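Putative Acetyltransferase from the GNAT family (PDB 3EC4) probably transfers an acyl group, as a GNAT-type acyltransferase, to an acceptor that is not known. Local coordinates at residues P35-F40 with W129-F134; V70-P73 with R77-R80; E111-A116 with G122-G127. All coordinates share one frame; numbering follows the deposited sequence.

Contact 1: P35-F40 with W129-F134; sequences PAYGPF and WRYGQF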
loop_
_atom_site.group_PDB
_atom_site.type_symbol
_atom_site.label_atom_id
_atom_site.label_comp_id
_atom_site.label_asym_id
_atom_site.label_seq_id
_atom_site.Cartn_x
_atom_site.Cartn_y
_atom_site.Cartn_z
ATOM N N PRO A 35 1.006 -1.758 -14.017
ATOM C CA PRO A 35 0.006 -2.732 -13.561
ATOM C C PRO A 35 0.528 -4.030 -12.949
ATOM O O PRO A 35 -0.231 -4.682 -12.186
ATOM C CB PRO A 35 -0.785 -3.042 -14.822
ATOM C CG PRO A 35 -0.594 -1.837 -15.676
ATOM C CD PRO A 35 0.744 -1.308 -15.389
ATOM N N ALA A 36 1.775 -4.410 -13.242
ATOM C CA ALA A 36 2.378 -5.566 -12.620
ATOM C C ALA A 36 2.545 -5.329 -11.121
ATOM O O ALA A 36 2.567 -6.277 -10.328
ATOM C CB ALA A 36 3.750 -5.889 -13.264
ATOM N N TYR A 37 2.737 -4.071 -10.752
ATOM C CA TYR A 37 2.882 -3.688 -9.352
ATOM C C TYR A 37 1.560 -3.377 -8.667
ATOM O O TYR A 37 1.389 -3.683 -7.515
ATOM C CB TYR A 37 3.833 -2.530 -9.210
ATOM C CG TYR A 37 5.272 -2.858 -9.480
ATOM C CD1 TYR A 37 5.738 -3.047 -10.762
ATOM C CD2 TYR A 37 6.181 -2.926 -8.434
ATOM C CE1 TYR A 37 7.094 -3.306 -11.007
ATOM C CE2 TYR A 37 7.542 -3.176 -8.670
ATOM C CZ TYR A 37 7.977 -3.373 -9.950
ATOM O OH TYR A 37 9.312 -3.660 -10.152
ATOM N N GLY A 38 0.620 -2.745 -9.353
ATOM C CA GLY A 38 -0.631 -2.412 -8.690
ATOM C C GLY A 38 -1.504 -1.508 -9.531
ATOM O O GLY A 38 -1.130 -1.157 -10.653
ATOM N N PRO A 39 -2.697 -1.179 -9.010
ATOM C CA PRO A 39 -3.701 -0.485 -9.811
ATOM C C PRO A 39 -3.743 1.062 -9.687
ATOM O O PRO A 39 -4.721 1.697 -10.119
ATOM C CB PRO A 39 -4.980 -1.060 -9.233
ATOM C CG PRO A 39 -4.658 -1.130 -7.766
ATOM C CD PRO A 39 -3.228 -1.560 -7.692
ATOM N N PHE A 40 -2.689 1.656 -9.146
ATOM C CA PHE A 40 -2.767 3.034 -8.663
ATOM C C PHE A 40 -2.479 4.027 -9.796
ATOM O O PHE A 40 -1.671 3.758 -10.679
ATOM C CB PHE A 40 -1.817 3.278 -7.506
ATOM C CG PHE A 40 -2.213 2.539 -6.266
ATOM C CD1 PHE A 40 -3.283 2.974 -5.516
ATOM C CD2 PHE A 40 -1.565 1.366 -5.910
ATOM C CE1 PHE A 40 -3.674 2.296 -4.409
ATOM C CE2 PHE A 40 -1.975 0.665 -4.807
ATOM C CZ PHE A 40 -3.024 1.126 -4.064
ATOM N N TRP A 129 5.103 -8.086 -5.200
ATOM C CA TRP A 129 6.176 -8.506 -4.290
ATOM C C TRP A 129 7.475 -7.808 -4.601
ATOM O O TRP A 129 8.389 -7.821 -3.771
ATOM C CB TRP A 129 6.391 -10.016 -4.348
ATOM C CG TRP A 129 6.943 -10.541 -5.684
ATOM C CD1 TRP A 129 6.227 -10.834 -6.824
ATOM C CD2 TRP A 129 8.303 -10.824 -5.989
ATOM N NE1 TRP A 129 7.058 -11.296 -7.789
ATOM C CE2 TRP A 129 8.342 -11.302 -7.309
ATOM C CE3 TRP A 129 9.496 -10.759 -5.254
ATOM C CZ2 TRP A 129 9.534 -11.682 -7.929
ATOM C CZ3 TRP A 129 10.683 -11.134 -5.869
ATOM C CH2 TRP A 129 10.691 -11.590 -7.193
ATOM N N ARG A 130 7.623 -7.272 -5.821
ATOM C CA ARG A 130 8.854 -6.555 -6.159
ATOM C C ARG A 130 8.867 -5.101 -5.695
ATOM O O ARG A 130 9.873 -4.425 -5.919
ATOM C CB ARG A 130 9.142 -6.565 -7.665
ATOM C CG ARG A 130 9.100 -7.908 -8.349
ATOM C CD ARG A 130 9.628 -7.800 -9.764
ATOM N NE ARG A 130 9.900 -9.130 -10.312
ATOM C CZ ARG A 130 9.018 -9.861 -10.992
ATOM N NH1 ARG A 130 7.789 -9.407 -11.235
ATOM N NH2 ARG A 130 9.366 -11.063 -11.442
ATOM N N TYR A 131 7.785 -4.637 -5.058
ATOM C CA TYR A 131 7.628 -3.206 -4.713
ATOM C C TYR A 131 8.670 -2.825 -3.673
ATOM O O TYR A 131 9.140 -1.697 -3.639
ATOM C CB TYR A 131 6.231 -2.939 -4.177
ATOM C CG TYR A 131 5.502 -1.733 -4.693
ATOM C CD1 TYR A 131 6.123 -0.492 -4.792
ATOM C CD2 TYR A 131 4.170 -1.834 -5.053
ATOM C CE1 TYR A 131 5.398 0.622 -5.244
ATOM C CE2 TYR A 131 3.451 -0.755 -5.480
ATOM C CZ TYR A 131 4.066 0.467 -5.592
ATOM O OH TYR A 131 3.333 1.555 -6.023
ATOM N N GLY A 132 9.029 -3.792 -2.829
ATOM C CA GLY A 132 10.049 -3.616 -1.801
ATOM C C GLY A 132 10.220 -4.887 -0.986
ATOM O O GLY A 132 9.846 -5.978 -1.430
ATOM N N GLN A 133 10.775 -4.738 0.213
ATOM C CA GLN A 133 11.073 -5.894 1.063
ATOM C C GLN A 133 9.804 -6.459 1.650
ATOM O O GLN A 133 8.991 -5.729 2.208
ATOM C CB GLN A 133 11.980 -5.496 2.213
ATOM C CG GLN A 133 12.439 -6.680 3.081
ATOM C CD GLN A 133 13.332 -7.635 2.345
ATOM O OE1 GLN A 133 14.308 -7.212 1.731
ATOM N NE2 GLN A 133 13.000 -8.928 2.377
ATOM N N PHE A 134 9.702 -7.783 1.609
ATOM C CA PHE A 134 8.683 -8.547 2.291
ATOM C C PHE A 134 9.256 -9.510 3.307
ATOM O O PHE A 134 10.359 -10.057 3.129
ATOM C CB PHE A 134 7.824 -9.295 1.251
ATOM C CG PHE A 134 6.694 -8.458 0.714
ATOM C CD1 PHE A 134 6.939 -7.493 -0.249
ATOM C CD2 PHE A 134 5.414 -8.606 1.199
ATOM C CE1 PHE A 134 5.904 -6.677 -0.713
ATOM C CE2 PHE A 134 4.374 -7.792 0.734
ATOM C CZ PHE A 134 4.622 -6.852 -0.227
HETATM O O HOH W 1 10.979 -3.575 -8.119
#
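The hydroxyl of Y37 and the backbone carbonyl of R130 share one water, which lies 2.6 Å from Y37 OH and 2.6 Å from R130 O, where it is the donor. The water lies in the plane of the Y37 ring, and through its two bonds it links the phenol to the backbone of R130; no direct polar bond joins the two segments. Nearer the backbone than the hydroxyl, the ring works by its edge. CD2 of Y37 stands over one face of the Y131 ring, shifted toward the rim, and comes 4.0 Å from Y131 CG. Ring centroids 5.5 Å apart and planes inclined at 85° define a T-shaped stack in which Y37 supplies the edge and Y131 the face. Beside it, Y37 CE2 approaches R130 C at 3.8 Å from an oblique direction, and Y37 OH touches R130 CB, also at 3.8 Å. With CG anti to the carbonyl carbon (chi1 -70°), Y37 directs its ring across to the other loop. R130 sets off toward the tyrosine but then turns aside: its CG lies over the centre of the W129 ring, and W129 CZ2 covers one face of the guanidinium. The Y37 backbone has a partner of its own, its O being hydrogen-bonded to T128 OG1, while Y131 also packs on L33 and R150. What results is a T-shaped tyrosine pair with a water bridge, joining the loop between strands 30-32 and 41-43 to the connection that runs from helix 109-118 into strand 134-139 of the GNAT acetyltransferase fold.

Contact 2: V70-P73 with R77-R80; sequences VAPP and RVIR. With ACT (acetate ion), chain C.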
loop_
_atom_site.group_PDB
_atom_site.type_symbol
_atom_site.label_atom_id
_atom_site.label_comp_id
_atom_site.label_asym_id
_atom_site.label_seq_id
_atom_site.Cartn_x
_atom_site.Cartn_y
_atom_site.Cartn_z
ATOM N N VAL A 70 -12.178 11.532 -5.584
ATOM C CA VAL A 70 -12.024 11.983 -6.970
ATOM C C VAL A 70 -13.361 11.836 -7.722
ATOM O O VAL A 70 -13.975 10.749 -7.755
ATOM C CB VAL A 70 -10.898 11.211 -7.686
ATOM C CG1 VAL A 70 -10.760 11.699 -9.133
ATOM C CG2 VAL A 70 -9.554 11.365 -6.915
ATOM N N ALA A 71 -13.812 12.928 -8.344
ATOM C CA ALA A 71 -15.010 12.910 -9.195
ATOM C C ALA A 71 -14.777 12.062 -10.474
ATOM O O ALA A 71 -13.702 12.089 -11.075
ATOM C CB ALA A 71 -15.424 14.357 -9.559
ATOM N N PRO A 72 -15.760 11.257 -10.871
ATOM C CA PRO A 72 -15.551 10.505 -12.111
ATOM C C PRO A 72 -15.578 11.407 -13.335
ATOM O O PRO A 72 -16.634 11.952 -13.648
ATOM C CB PRO A 72 -16.743 9.545 -12.139
ATOM C CG PRO A 72 -17.791 10.228 -11.316
ATOM C CD PRO A 72 -17.058 10.953 -10.252
ATOM N N PRO A 73 -14.434 11.564 -14.047
ATOM C CA PRO A 73 -14.596 12.361 -15.263
ATOM C C PRO A 73 -15.328 11.601 -16.346
ATOM O O PRO A 73 -15.579 10.395 -16.212
ATOM C CB PRO A 73 -13.171 12.614 -15.712
ATOM C CG PRO A 73 -12.378 11.533 -15.131
ATOM C CD PRO A 73 -13.044 11.081 -13.897
ATOM N N ARG A 77 -16.780 5.874 -14.097
ATOM C CA ARG A 77 -17.751 5.764 -13.013
ATOM C C ARG A 77 -17.039 5.446 -11.707
ATOM O O ARG A 77 -15.999 4.816 -11.707
ATOM C CB ARG A 77 -18.778 4.666 -13.330
ATOM C CG ARG A 77 -18.261 3.239 -13.219
ATOM C CD ARG A 77 -19.329 2.200 -13.606
ATOM N NE ARG A 77 -19.109 0.920 -12.900
ATOM C CZ ARG A 77 -18.167 0.041 -13.228
ATOM N NH1 ARG A 77 -17.344 0.257 -14.242
ATOM N NH2 ARG A 77 -18.052 -1.075 -12.535
ATOM N N VAL A 78 -17.607 5.879 -10.581
ATOM C CA VAL A 78 -17.058 5.506 -9.289
ATOM C C VAL A 78 -17.546 4.102 -8.932
ATOM O O VAL A 78 -18.754 3.837 -8.928
ATOM C CB VAL A 78 -17.509 6.471 -8.177
ATOM C CG1 VAL A 78 -16.858 6.049 -6.845
ATOM C CG2 VAL A 78 -17.141 7.922 -8.548
ATOM N N ILE A 79 -16.632 3.206 -8.630
ATOM C CA ILE A 79 -16.994 1.827 -8.200
ATOM C C ILE A 79 -17.004 1.749 -6.659
ATOM O O ILE A 79 -17.938 1.208 -6.058
ATOM C CB ILE A 79 -15.982 0.795 -8.759
ATOM C CG1 ILE A 79 -15.999 0.769 -10.309
ATOM C CG2 ILE A 79 -16.240 -0.621 -8.191
ATOM C CD1 ILE A 79 -14.991 -0.206 -10.923
ATOM N N ARG A 80 -15.963 2.288 -6.047
ATOM C CA ARG A 80 -15.833 2.372 -4.589
ATOM C C ARG A 80 -15.236 3.706 -4.122
ATOM O O ARG A 80 -14.446 4.338 -4.840
ATOM C CB ARG A 80 -14.941 1.248 -4.058
ATOM C CG ARG A 80 -15.560 -0.121 -3.968
ATOM C CD ARG A 80 -14.541 -1.166 -3.601
ATOM N NE ARG A 80 -14.066 -1.007 -2.228
ATOM C CZ ARG A 80 -13.003 -1.601 -1.703
ATOM N NH1 ARG A 80 -12.239 -2.416 -2.419
ATOM N NH2 ARG A 80 -12.715 -1.380 -0.443
HETATM C C ACT C . -20.229 -0.435 -9.633
HETATM O O ACT C . -20.514 0.493 -10.457
HETATM O OXT ACT C . -19.650 -1.455 -10.084
HETATM C CH3 ACT C . -20.525 -0.339 -8.167
#
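The connection between strands 61-66 and 76-88 folds P72 back over R77 and V78, just before the second strand forms a classic beta bulge, in which I79 and R80 both face L223. The evidence for close packing is a single methyl: V78 CG2 meets P72 CD at 3.5 Å, tighter than usual van der Waals contact, and P72 CG at 3.7 Å. That methyl is anti to the carbonyl carbon of V78, while CG1 takes the place anti to the backbone N (chi1 -178°). P72 CB adds a looser approach to R77 CA, at 4.0 Å. The R77 side chain heads away from the proline and grips an acetate, probably from the crystallisation liquor, by two nearly straight hydrogen bonds: NE to O at 2.9 Å (167°) and NH2 to OXT at 3.0 Å (170°). The acetate carbon lies in the guanidinium plane, a bidentate edge-on geometry. I79 CG1 covers one guanidinium face, and NH1 is held by K226 O, so in this crystal the group has partners at its edge and over one face. Backbone bonds of R77 with G225, and of I79 and R80 with L223, join this strand to strand 214-226, which separates it from strand 61-66 in the mixed sheet.

Contact 3: E111-A116 with G122-G127; sequences EMTALA and GPWASG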
loop_
_atom_site.group_PDB
_atom_site.type_symbol
_atom_site.label_atom_id
_atom_site.label_comp_id
_atom_site.label_asym_id
_atom_site.label_seq_id
_atom_site.Cartn_x
_atom_site.Cartn_y
_atom_site.Cartn_z
ATOM N N GLU A 111 3.214 -18.865 -2.796
ATOM C CA GLU A 111 2.582 -18.851 -1.480
ATOM C C GLU A 111 2.128 -17.479 -1.032
ATOM O O GLU A 111 1.093 -17.377 -0.361
ATOM C CB GLU A 111 3.517 -19.446 -0.432
ATOM C CG GLU A 111 3.628 -20.926 -0.566
ATOM C CD GLU A 111 4.716 -21.512 0.301
ATOM O OE1 GLU A 111 5.932 -21.366 -0.067
ATOM O OE2 GLU A 111 4.348 -22.112 1.345
HETATM N N MSE A 112 2.894 -16.433 -1.375
HETATM C CA MSE A 112 2.519 -15.036 -1.100
HETATM C C MSE A 112 1.274 -14.665 -1.870
HETATM O O MSE A 112 0.342 -14.045 -1.362
HETATM C CB MSE A 112 3.656 -14.109 -1.529
HETATM C CG MSE A 112 4.923 -14.215 -0.579
HETATM SE SE MSE A 112 6.456 -13.298 -1.396
HETATM C CE MSE A 112 5.961 -11.513 -0.989
ATOM N N THR A 113 1.263 -15.076 -3.125
ATOM C CA THR A 113 0.090 -14.859 -3.970
ATOM C C THR A 113 -1.180 -15.529 -3.450
ATOM O O THR A 113 -2.246 -14.905 -3.428
ATOM C CB THR A 113 0.424 -15.267 -5.395
ATOM O OG1 THR A 113 1.367 -14.322 -5.907
ATOM C CG2 THR A 113 -0.861 -15.254 -6.252
ATOM N N ALA A 114 -1.108 -16.788 -3.052
ATOM C CA ALA A 114 -2.272 -17.477 -2.489
ATOM C C ALA A 114 -2.784 -16.724 -1.264
ATOM O O ALA A 114 -3.986 -16.493 -1.124
ATOM C CB ALA A 114 -1.949 -18.860 -2.094
ATOM N N LEU A 115 -1.864 -16.394 -0.357
ATOM C CA LEU A 115 -2.235 -15.661 0.889
ATOM C C LEU A 115 -2.896 -14.322 0.584
ATOM O O LEU A 115 -3.996 -14.031 1.104
ATOM C CB LEU A 115 -0.996 -15.491 1.782
ATOM C CG LEU A 115 -1.099 -14.621 3.045
ATOM C CD1 LEU A 115 -2.151 -15.122 4.056
ATOM C CD2 LEU A 115 0.342 -14.593 3.697
ATOM N N ALA A 116 -2.268 -13.533 -0.296
ATOM C CA ALA A 116 -2.767 -12.254 -0.646
ATOM C C ALA A 116 -4.166 -12.307 -1.283
ATOM O O ALA A 116 -5.059 -11.523 -0.923
ATOM C CB ALA A 116 -1.807 -11.541 -1.574
ATOM N N GLY A 122 -4.795 -5.555 0.591
ATOM C CA GLY A 122 -4.850 -4.542 -0.462
ATOM C C GLY A 122 -4.623 -5.168 -1.840
ATOM O O GLY A 122 -4.611 -6.418 -1.972
ATOM N N PRO A 123 -4.436 -4.321 -2.873
ATOM C CA PRO A 123 -4.235 -4.837 -4.218
ATOM C C PRO A 123 -3.013 -5.770 -4.242
ATOM O O PRO A 123 -2.067 -5.629 -3.462
ATOM C CB PRO A 123 -3.926 -3.600 -5.032
ATOM C CG PRO A 123 -4.484 -2.493 -4.265
ATOM C CD PRO A 123 -4.330 -2.860 -2.838
ATOM N N TRP A 124 -3.056 -6.741 -5.112
ATOM C CA TRP A 124 -1.961 -7.644 -5.263
ATOM C C TRP A 124 -1.980 -8.071 -6.721
ATOM O O TRP A 124 -2.931 -8.733 -7.169
ATOM C CB TRP A 124 -2.131 -8.834 -4.341
ATOM C CG TRP A 124 -0.963 -9.701 -4.340
ATOM C CD1 TRP A 124 -0.720 -10.784 -5.150
ATOM C CD2 TRP A 124 0.202 -9.529 -3.534
ATOM N NE1 TRP A 124 0.512 -11.321 -4.843
ATOM C CE2 TRP A 124 1.103 -10.559 -3.869
ATOM C CE3 TRP A 124 0.566 -8.607 -2.561
ATOM C CZ2 TRP A 124 2.349 -10.689 -3.245
ATOM C CZ3 TRP A 124 1.795 -8.745 -1.943
ATOM C CH2 TRP A 124 2.678 -9.766 -2.316
ATOM N N ALA A 125 -0.961 -7.655 -7.450
ATOM C CA ALA A 125 -0.780 -8.053 -8.819
ATOM C C ALA A 125 0.419 -8.974 -8.907
ATOM O O ALA A 125 1.114 -9.227 -7.906
ATOM C CB ALA A 125 -0.602 -6.816 -9.713
ATOM N N SER A 126 0.657 -9.477 -10.117
ATOM C CA SER A 126 1.720 -10.456 -10.333
ATOM C C SER A 126 3.075 -10.017 -9.781
ATOM O O SER A 126 3.842 -10.851 -9.290
ATOM C CB SER A 126 1.851 -10.709 -11.833
ATOM O OG SER A 126 2.138 -9.512 -12.508
ATOM N N GLY A 127 3.393 -8.716 -9.870
ATOM C CA GLY A 127 4.715 -8.226 -9.462
ATOM C C GLY A 127 4.771 -7.330 -8.228
ATOM O O GLY A 127 5.790 -6.701 -7.977
#
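W124 packs tightly against one side of helix 109-118, whereas the residues on either side of it make little contact with the helix. The dense part is the indole. A116 CB sits over one face, 3.4 Å from W124 CG and 3.5 Å from the centroid of the five-membered ring; at 17° off the ring normal this is a CH-pi contact. M112 O lies over the same face, nearer the rim. At the ring edge, W124 NE1 donates to T113 OG1 at 3.3 Å with an N-H...O angle of 164°, and the oxygen lies only 12° out of the indole plane. The same hydroxyl is also hydrogen-bonded to V109 O, one turn earlier, so it links the tryptophan to the helix backbone. Farther along the edge the selenomethionine M112 bends at its last torsion to bring CE to 3.9 Å from W124 CH2, while its CB lies 4.0 Å from W124 CZ2. The helix is the one that follows strand 102-103 in the GNAT fold, and it rests on the sheet: M112, L115 and A116 all pack on M146 of strand 142-149. A leucine here, without the indole N-H and the flat ring, would probably leave T113 OG1 with V109 O but no partner from the loop, and open a gap over A116 CB and beside M112 CE. The solvent side is much sparser. A125 and S126 turn their CB atoms away from the helix, and S126 and G122 are exposed, adding almost nothing to the 219 Å² buried between the segments. This loop has partners elsewhere: A125 N is hydrogen-bonded to T128 OG1, and P123 packs on P39. On the helix, A114 likewise faces outward, and E111 reaches instead to R138 in a salt bridge.

Contacts 1 and 3 are neighbours, both partly buried, with centres about 9 Å apart, whereas contact 2 lies at the surface, its centre about 20 Å from that of the chain. Contacts 1 and 3 share the connection between helix 109-118 and strand 134-139, and they touch directly: A36 O and G127 N form a probable hydrogen bond, and P39 packs on P123. Each relies on an aromatic ring, set against a second ring and a water in contact 1, against a helix in contact 3. Contact 2 touches neither. It buries less, 132 Å² against 218 and 219 Å², and joins aliphatic packing to an arginine that binds an ion.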